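Local coordinates for protein RPA0582 (Rhodopseudomonas palustris, PDB 3HHL) that is of unknown function but belongs to the DUF1330 family and has an alpha-beta-barrel fold, at the interface of chains A and B. Coordinates in Å, arbitrary orientation; residue numbers count along the deposited sequence, not the author numbering. Chains: chain A, RPA0582; chain B, RPA0582.

The interface of chains A and B. Residues chain A 6-8, 12-13, 126; chain B 78-80.
A:Leu126 and B:Ile80 form an antiparallel beta bridge, a pair of backbone hydrogen bonds: A:Leu126 N donates to B:Ile80 O at 2.9 Å (155° at H), slightly out of the carbonyl plane, and B:Ile80 N donates back to A:Leu126 O at 3.2 Å, in the carbonyl plane and on a lone pair. In this DUF1330 protein the bridge joins strand 124-128 of chain A to the short B:Met78-B:Ile80 stretch; whether the pairing persists in solution the structure alone does not show. A:Leu126 O also receives a weak, bent bond from B:Leu79 N (130° at H), so two successive amides converge on one carbonyl.

Towards A:Ile6-A:Pro8, B:Ile80 fits between that segment and the strand. Its CG1 lies beside the backbone N (chi1 -63°), hence anti to the carbonyl carbon, and meets the A:Pro8 ring at CD, 3.6 Å away. From there CD1 extends towards the carbonyl oxygen of A:Ile6 and to A:Leu126 CD2, 3.8 Å from that methyl, while the beta carbons of A:Leu126 and B:Ile80 pack at 3.7 Å.

B:Leu79 points the same way as A:Leu126, alongside it, their CD2 methyls 4.0 Å apart. Its other branch, CD1, turns to helix 10-18 and lies 4.0 Å from both A:Val12 CG1 and the ortho ring carbon A:Phe13 CD1. A:Pro8 CB also packs on B:Leu79, 3.9 Å from CD1 and nearer still to its carbonyl oxygen.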
loop_
_atom_site.group_PDB
_atom_site.type_symbol
_atom_site.label_atom_id
_atom_site.label_comp_id
_atom_site.label_asym_id
_atom_site.label_seq_id
_atom_site.Cartn_x
_atom_site.Cartn_y
_atom_site.Cartn_z
ATOM N N ILE A 6 -4.688 14.692 3.196
ATOM C CA ILE A 6 -5.426 14.805 1.958
ATOM C C ILE A 6 -4.538 15.315 0.848
ATOM O O ILE A 6 -4.578 14.816 -0.250
ATOM C CB ILE A 6 -6.588 15.761 2.160
ATOM C CG1 ILE A 6 -7.606 15.113 3.105
ATOM C CG2 ILE A 6 -7.208 16.178 0.825
ATOM C CD1 ILE A 6 -8.468 16.114 3.831
ATOM N N ASP A 7 -3.742 16.330 1.143
ATOM C CA ASP A 7 -2.887 16.947 0.140
ATOM C C ASP A 7 -1.422 16.854 0.509
ATOM O O ASP A 7 -1.073 16.654 1.635
ATOM C CB ASP A 7 -3.234 18.441 -0.030
ATOM C CG ASP A 7 -4.552 18.682 -0.779
ATOM O OD1 ASP A 7 -4.837 18.032 -1.818
ATOM O OD2 ASP A 7 -5.293 19.561 -0.305
ATOM N N PRO A 8 -0.553 16.984 -0.475
ATOM C CA PRO A 8 0.867 17.035 -0.203
ATOM C C PRO A 8 1.241 18.429 0.296
ATOM O O PRO A 8 0.582 19.387 -0.091
ATOM C CB PRO A 8 1.466 16.771 -1.559
ATOM C CG PRO A 8 0.429 17.233 -2.486
ATOM C CD PRO A 8 -0.848 16.928 -1.904
ATOM N N VAL A 12 7.365 18.806 0.758
ATOM C CA VAL A 12 7.468 17.416 0.328
ATOM C C VAL A 12 7.333 17.304 -1.187
ATOM O O VAL A 12 8.040 16.546 -1.819
ATOM C CB VAL A 12 6.441 16.566 1.072
ATOM C CG1 VAL A 12 6.309 15.122 0.451
ATOM C CG2 VAL A 12 6.818 16.521 2.545
ATOM N N PHE A 13 6.462 18.097 -1.783
ATOM C CA PHE A 13 6.406 18.157 -3.230
ATOM C C PHE A 13 7.722 18.633 -3.861
ATOM O O PHE A 13 8.105 18.188 -4.952
ATOM C CB PHE A 13 5.249 19.036 -3.692
ATOM C CG PHE A 13 4.867 18.788 -5.114
ATOM C CD1 PHE A 13 4.177 17.656 -5.464
ATOM C CD2 PHE A 13 5.263 19.643 -6.118
ATOM C CE1 PHE A 13 3.856 17.385 -6.778
ATOM C CE2 PHE A 13 4.915 19.372 -7.441
ATOM C CZ PHE A 13 4.215 18.231 -7.750
ATOM N N LEU A 126 -0.151 8.445 -0.310
ATOM C CA LEU A 126 0.308 8.414 -1.699
ATOM C C LEU A 126 1.784 8.202 -1.612
ATOM O O LEU A 126 2.526 9.116 -1.256
ATOM C CB LEU A 126 -0.021 9.725 -2.425
ATOM C CG LEU A 126 0.271 9.806 -3.925
ATOM C CD1 LEU A 126 -0.515 8.798 -4.619
ATOM C CD2 LEU A 126 -0.054 11.179 -4.477
HETATM N N MSE B 78 6.943 9.610 0.791
HETATM C CA MSE B 78 5.557 9.705 1.247
HETATM C C MSE B 78 5.073 11.073 0.756
HETATM O O MSE B 78 5.260 12.068 1.434
HETATM C CB MSE B 78 5.459 9.588 2.766
HETATM C CG MSE B 78 4.046 9.711 3.303
HETATM SE SE MSE B 78 3.014 8.121 2.862
HETATM C CE MSE B 78 4.170 6.734 3.547
ATOM N N LEU B 79 4.492 11.111 -0.442
ATOM C CA LEU B 79 4.060 12.372 -1.050
ATOM C C LEU B 79 2.804 12.911 -0.352
ATOM O O LEU B 79 2.712 14.112 -0.094
ATOM C CB LEU B 79 3.809 12.202 -2.545
ATOM C CG LEU B 79 3.380 13.474 -3.273
ATOM C CD1 LEU B 79 4.354 14.526 -2.945
ATOM C CD2 LEU B 79 3.297 13.256 -4.781
ATOM N N ILE B 80 1.843 12.029 -0.050
ATOM C CA ILE B 80 0.724 12.396 0.813
ATOM C C ILE B 80 0.695 11.447 2.002
ATOM O O ILE B 80 0.675 10.231 1.858
ATOM C CB ILE B 80 -0.655 12.368 0.107
ATOM C CG1 ILE B 80 -0.724 13.389 -1.029
ATOM C CG2 ILE B 80 -1.765 12.688 1.134
ATOM C CD1 ILE B 80 -1.946 13.266 -1.919
#